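Local coordinates for putative NADPH:quinone reductase (Bacillus thuringiensis, PDB 3GMS), which probably catalyses the NADPH-dependent reduction of quinones, as a putative member of the medium-chain dehydrogenase/reductase superfamily, at residues A[13-16]-A[17-20]; A[265-268]-A[269-272]. All blocks are in the same frame, centred on the assembly; numbering follows the deposited sequence.

In the fold
Both contacts illustrate how a chain leaving a strand is turned into a short helix, yet they do so in different parts of the fold. Contact 1 follows strand 4-10 and forms helix 16-19, which leads straight into strand 20-26, the antiparallel partner of 4-10; its centre lies about 21 Å from that of the chain. Contact 2 sits at the end of strand 262-265, an outermost strand, within this chain, of the six-stranded parallel Rossmann-type sheet, and opens helix 268-274; the centre of contact 2 lies about 11 Å from the centre of the chain. The two centres are about 26 Å apart, with about 13 Å between nearest atoms, so they do not touch.

Contact 1 of 2, residues A[13-16]-A[17-20]; sequences FGNP and KDVL
The flat amide of Asn-15 and the carboxylate of Asp-18 run side by side in the same direction, their planes turned 45° apart, and a weak hydrogen bond joins Asn-15 ND2 to Asp-18 OD2 at 3.4 Å. With CG anti to the carbonyl carbon in both residues (chi1 -61° and -66°), the two groups project together from the first turn of helix 16-19. This single turn lies in the connection between antiparallel strands 4-10 and 20-26, with the Gly-14 backbone bonded to Ile-52. Asn-15 holds the N-cap position, but its side chain makes no capping bond. Its backbone O accepts from Asp-18 N at 2.8 Å, the donor well above the carbonyl plane, and weakly from Val-19 N. Pro-16 O takes Val-19 N at 3.3 Å and, more straightly, Leu-20 N at 3.1 Å. Next to Pro-16 O, Leu-20 CD1 packs on Pro-16 CB at 3.8 Å, while Val-314 and Gln-318 of helix 310-318 touch the proline ring. Val-19 CG2 comes within 3.4 Å of Asn-15 O, and its CG1 stands 3.9 Å from Phe-13 O. The chemistry implies a turn held chiefly by backbone carbonyls: exposed Asn-15 and Asp-18 add a weak polar link, and buried Pro-16 and Leu-20 supply its apolar side.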
loop_
_atom_site.group_PDB
_atom_site.type_symbol
_atom_site.label_atom_id
_atom_site.label_comp_id
_atom_site.label_asym_id
_atom_site.label_seq_id
_atom_site.Cartn_x
_atom_site.Cartn_y
_atom_site.Cartn_z
ATOM N N PHE A 13 15.042 -5.439 -15.860
ATOM C CA PHE A 13 14.710 -5.844 -14.508
ATOM C C PHE A 13 15.996 -6.272 -13.803
ATOM O O PHE A 13 16.967 -6.676 -14.458
ATOM C CB PHE A 13 13.695 -6.998 -14.501
ATOM C CG PHE A 13 12.371 -6.668 -15.158
ATOM C CD1 PHE A 13 11.552 -5.641 -14.668
ATOM C CD2 PHE A 13 11.921 -7.431 -16.248
ATOM C CE1 PHE A 13 10.311 -5.354 -15.275
ATOM C CE2 PHE A 13 10.680 -7.156 -16.863
ATOM C CZ PHE A 13 9.874 -6.121 -16.366
ATOM N N GLY A 14 16.017 -6.141 -12.486
ATOM C CA GLY A 14 17.132 -6.622 -11.667
ATOM C C GLY A 14 17.089 -5.945 -10.326
ATOM O O GLY A 14 16.067 -5.351 -9.959
ATOM N N ASN A 15 18.176 -6.050 -9.579
ATOM C CA ASN A 15 18.298 -5.328 -8.306
ATOM C C ASN A 15 18.199 -3.833 -8.592
ATOM O O ASN A 15 18.835 -3.326 -9.499
ATOM C CB ASN A 15 19.643 -5.648 -7.637
ATOM C CG ASN A 15 19.805 -7.121 -7.314
ATOM O OD1 ASN A 15 18.854 -7.791 -6.909
ATOM N ND2 ASN A 15 21.041 -7.632 -7.451
ATOM N N PRO A 16 17.345 -3.113 -7.837
ATOM C CA PRO A 16 17.214 -1.685 -8.138
ATOM C C PRO A 16 18.569 -0.962 -8.117
ATOM O O PRO A 16 18.807 -0.043 -8.920
ATOM C CB PRO A 16 16.285 -1.182 -7.022
ATOM C CG PRO A 16 15.417 -2.365 -6.714
ATOM C CD PRO A 16 16.399 -3.553 -6.796
ATOM N N LYS A 17 19.481 -1.389 -7.245
ATOM C CA LYS A 17 20.806 -0.735 -7.218
ATOM C C LYS A 17 21.579 -0.844 -8.552
ATOM O O LYS A 17 22.427 0.006 -8.868
ATOM C CB LYS A 17 21.663 -1.298 -6.074
ATOM C CG LYS A 17 22.298 -2.663 -6.396
ATOM C CD LYS A 17 22.511 -3.501 -5.144
ATOM C CE LYS A 17 23.648 -2.957 -4.311
ATOM N NZ LYS A 17 23.552 -3.426 -2.891
ATOM N N ASP A 18 21.289 -1.890 -9.322
ATOM C CA ASP A 18 21.962 -2.137 -10.613
ATOM C C ASP A 18 21.267 -1.452 -11.786
ATOM O O ASP A 18 21.930 -1.061 -12.746
ATOM C CB ASP A 18 22.094 -3.643 -10.867
ATOM C CG ASP A 18 23.020 -4.318 -9.865
ATOM O OD1 ASP A 18 24.053 -3.701 -9.560
ATOM O OD2 ASP A 18 22.732 -5.438 -9.394
ATOM N N VAL A 19 19.941 -1.280 -11.705
ATOM C CA VAL A 19 19.184 -0.898 -12.910
ATOM C C VAL A 19 18.569 0.493 -12.943
ATOM O O VAL A 19 18.277 0.996 -14.019
ATOM C CB VAL A 19 18.121 -1.976 -13.290
ATOM C CG1 VAL A 19 18.815 -3.336 -13.592
ATOM C CG2 VAL A 19 17.096 -2.154 -12.161
ATOM N N LEU A 20 18.420 1.135 -11.783
ATOM C CA LEU A 20 17.803 2.451 -11.745
ATOM C C LEU A 20 18.743 3.514 -12.319
ATOM O O LEU A 20 19.927 3.556 -11.962
ATOM C CB LEU A 20 17.362 2.825 -10.320
ATOM C CG LEU A 20 16.196 2.004 -9.749
ATOM C CD1 LEU A 20 15.924 2.343 -8.319
ATOM C CD2 LEU A 20 14.935 2.197 -10.588
#

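Contact 2 of 2, residues A[265-268]-A[269-272]; sequences IFHL and RHWN
His-267 O is gripped by two backbone amides. Trp-271 N lies 3.1 Å from His-267 O in the carbonyl plane, with a nearly straight N-H (168°). The bond from His-270 N to His-267 O, at 2.9 Å, is weak and bent. One residue on, Leu-268 O receives Asn-272 N at 2.9 Å, nearly along the C=O axis. The side chain of His-270 turns back over the N-cap residue, its edge directed at the face of the His-267 ring in an offset edge-to-face pair; the centroids are 4.4 Å apart and the planes stand at 73°. The rings are modelled too close together, so the fine detail is doubtful. The first torsion of each histidine sets its ring beside its own backbone N, which sends the two out side by side. One face of the Arg-269 guanidinium is met, toward its rim, by His-270 CE1. All this happens where strand 262-265, outermost within this chain in the parallel sheet of the Rossmann-type domain, gives way to helix 268-274, with Phe-266 still paired through its backbone to Thr-241. On the side facing helix 127-139, Phe-266 CZ lies 4.0 Å from Trp-271 CB, and Leu-268 CD1 approaches Trp-271 CE3 obliquely at 4.2 Å. That helix covers these apolar groups, and its Glu-138 accepts the indole N-H of Trp-271. The buried amide of Asn-272 is satisfied at both ends, ND2 bonding to Tyr-126 OH and OD1 to Trp-280 NE1.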
loop_
_atom_site.group_PDB
_atom_site.type_symbol
_atom_site.label_atom_id
_atom_site.label_comp_id
_atom_site.label_asym_id
_atom_site.label_seq_id
_atom_site.Cartn_x
_atom_site.Cartn_y
_atom_site.Cartn_z
ATOM N N ILE A 265 -7.252 -14.103 -3.352
ATOM C CA ILE A 265 -6.082 -13.258 -3.506
ATOM C C ILE A 265 -6.592 -11.847 -3.809
ATOM O O ILE A 265 -7.425 -11.677 -4.710
ATOM C CB ILE A 265 -5.189 -13.712 -4.703
ATOM C CG1 ILE A 265 -4.668 -15.129 -4.520
ATOM C CG2 ILE A 265 -3.976 -12.802 -4.837
ATOM C CD1 ILE A 265 -5.461 -16.199 -5.203
ATOM N N PHE A 266 -6.106 -10.848 -3.078
ATOM C CA PHE A 266 -6.529 -9.467 -3.334
ATOM C C PHE A 266 -5.454 -8.701 -4.093
ATOM O O PHE A 266 -4.268 -8.743 -3.729
ATOM C CB PHE A 266 -6.845 -8.720 -2.035
ATOM C CG PHE A 266 -7.269 -7.307 -2.255
ATOM C CD1 PHE A 266 -8.617 -7.015 -2.534
ATOM C CD2 PHE A 266 -6.330 -6.261 -2.176
ATOM C CE1 PHE A 266 -9.006 -5.696 -2.767
ATOM C CE2 PHE A 266 -6.690 -4.957 -2.419
ATOM C CZ PHE A 266 -8.041 -4.654 -2.698
ATOM N N HIS A 267 -5.869 -7.978 -5.131
ATOM C CA HIS A 267 -4.984 -7.099 -5.933
ATOM C C HIS A 267 -5.688 -5.737 -6.038
ATOM O O HIS A 267 -6.765 -5.664 -6.646
ATOM C CB HIS A 267 -4.923 -7.608 -7.387
ATOM C CG HIS A 267 -4.380 -9.005 -7.554
ATOM N ND1 HIS A 267 -3.039 -9.262 -7.777
ATOM C CD2 HIS A 267 -4.997 -10.217 -7.560
ATOM C CE1 HIS A 267 -2.849 -10.567 -7.891
ATOM N NE2 HIS A 267 -4.019 -11.170 -7.762
ATOM N N LEU A 268 -5.076 -4.666 -5.538
ATOM C CA LEU A 268 -5.620 -3.323 -5.792
ATOM C C LEU A 268 -5.770 -3.038 -7.299
ATOM O O LEU A 268 -6.731 -2.402 -7.750
ATOM C CB LEU A 268 -4.726 -2.266 -5.137
ATOM C CG LEU A 268 -5.377 -0.954 -4.699
ATOM C CD1 LEU A 268 -6.695 -1.134 -3.927
ATOM C CD2 LEU A 268 -4.384 -0.127 -3.858
ATOM N N ARG A 269 -4.825 -3.543 -8.081
ATOM C CA ARG A 269 -4.908 -3.547 -9.551
ATOM C C ARG A 269 -6.328 -3.900 -10.043
ATOM O O ARG A 269 -6.912 -3.214 -10.915
ATOM C CB ARG A 269 -3.953 -4.656 -10.038
ATOM C CG ARG A 269 -3.653 -4.712 -11.480
ATOM C CD ARG A 269 -2.229 -5.215 -11.605
ATOM N NE ARG A 269 -2.151 -6.658 -11.365
ATOM C CZ ARG A 269 -2.538 -7.562 -12.262
ATOM N NH1 ARG A 269 -3.031 -7.156 -13.433
ATOM N NH2 ARG A 269 -2.427 -8.861 -12.000
ATOM N N HIS A 270 -6.849 -4.992 -9.505
ATOM C CA HIS A 270 -8.149 -5.494 -9.901
ATOM C C HIS A 270 -9.270 -4.663 -9.330
ATOM O O HIS A 270 -10.171 -4.289 -10.064
ATOM C CB HIS A 270 -8.267 -6.957 -9.472
ATOM C CG HIS A 270 -7.274 -7.828 -10.173
ATOM N ND1 HIS A 270 -6.957 -7.660 -11.508
ATOM C CD2 HIS A 270 -6.506 -8.843 -9.729
ATOM C CE1 HIS A 270 -6.062 -8.567 -11.864
ATOM N NE2 HIS A 270 -5.761 -9.282 -10.794
ATOM N N TRP A 271 -9.200 -4.363 -8.033
ATOM C CA TRP A 271 -10.259 -3.544 -7.412
ATOM C C TRP A 271 -10.499 -2.225 -8.175
ATOM O O TRP A 271 -11.656 -1.832 -8.458
ATOM C CB TRP A 271 -9.959 -3.253 -5.957
ATOM C CG TRP A 271 -11.170 -2.583 -5.299
ATOM C CD1 TRP A 271 -12.311 -3.195 -4.911
ATOM C CD2 TRP A 271 -11.337 -1.178 -5.025
ATOM N NE1 TRP A 271 -13.190 -2.254 -4.359
ATOM C CE2 TRP A 271 -12.615 -1.017 -4.422
ATOM C CE3 TRP A 271 -10.526 -0.048 -5.203
ATOM C CZ2 TRP A 271 -13.107 0.238 -4.014
ATOM C CZ3 TRP A 271 -10.994 1.199 -4.766
ATOM C CH2 TRP A 271 -12.288 1.328 -4.186
ATOM N N ASN A 272 -9.406 -1.534 -8.493
ATOM C CA ASN A 272 -9.447 -0.318 -9.323
ATOM C C ASN A 272 -10.301 -0.471 -10.576
ATOM O O ASN A 272 -10.985 0.474 -10.968
ATOM C CB ASN A 272 -8.034 0.096 -9.752
ATOM C CG ASN A 272 -7.229 0.768 -8.630
ATOM O OD1 ASN A 272 -7.727 1.001 -7.531
ATOM N ND2 ASN A 272 -5.964 1.086 -8.927
#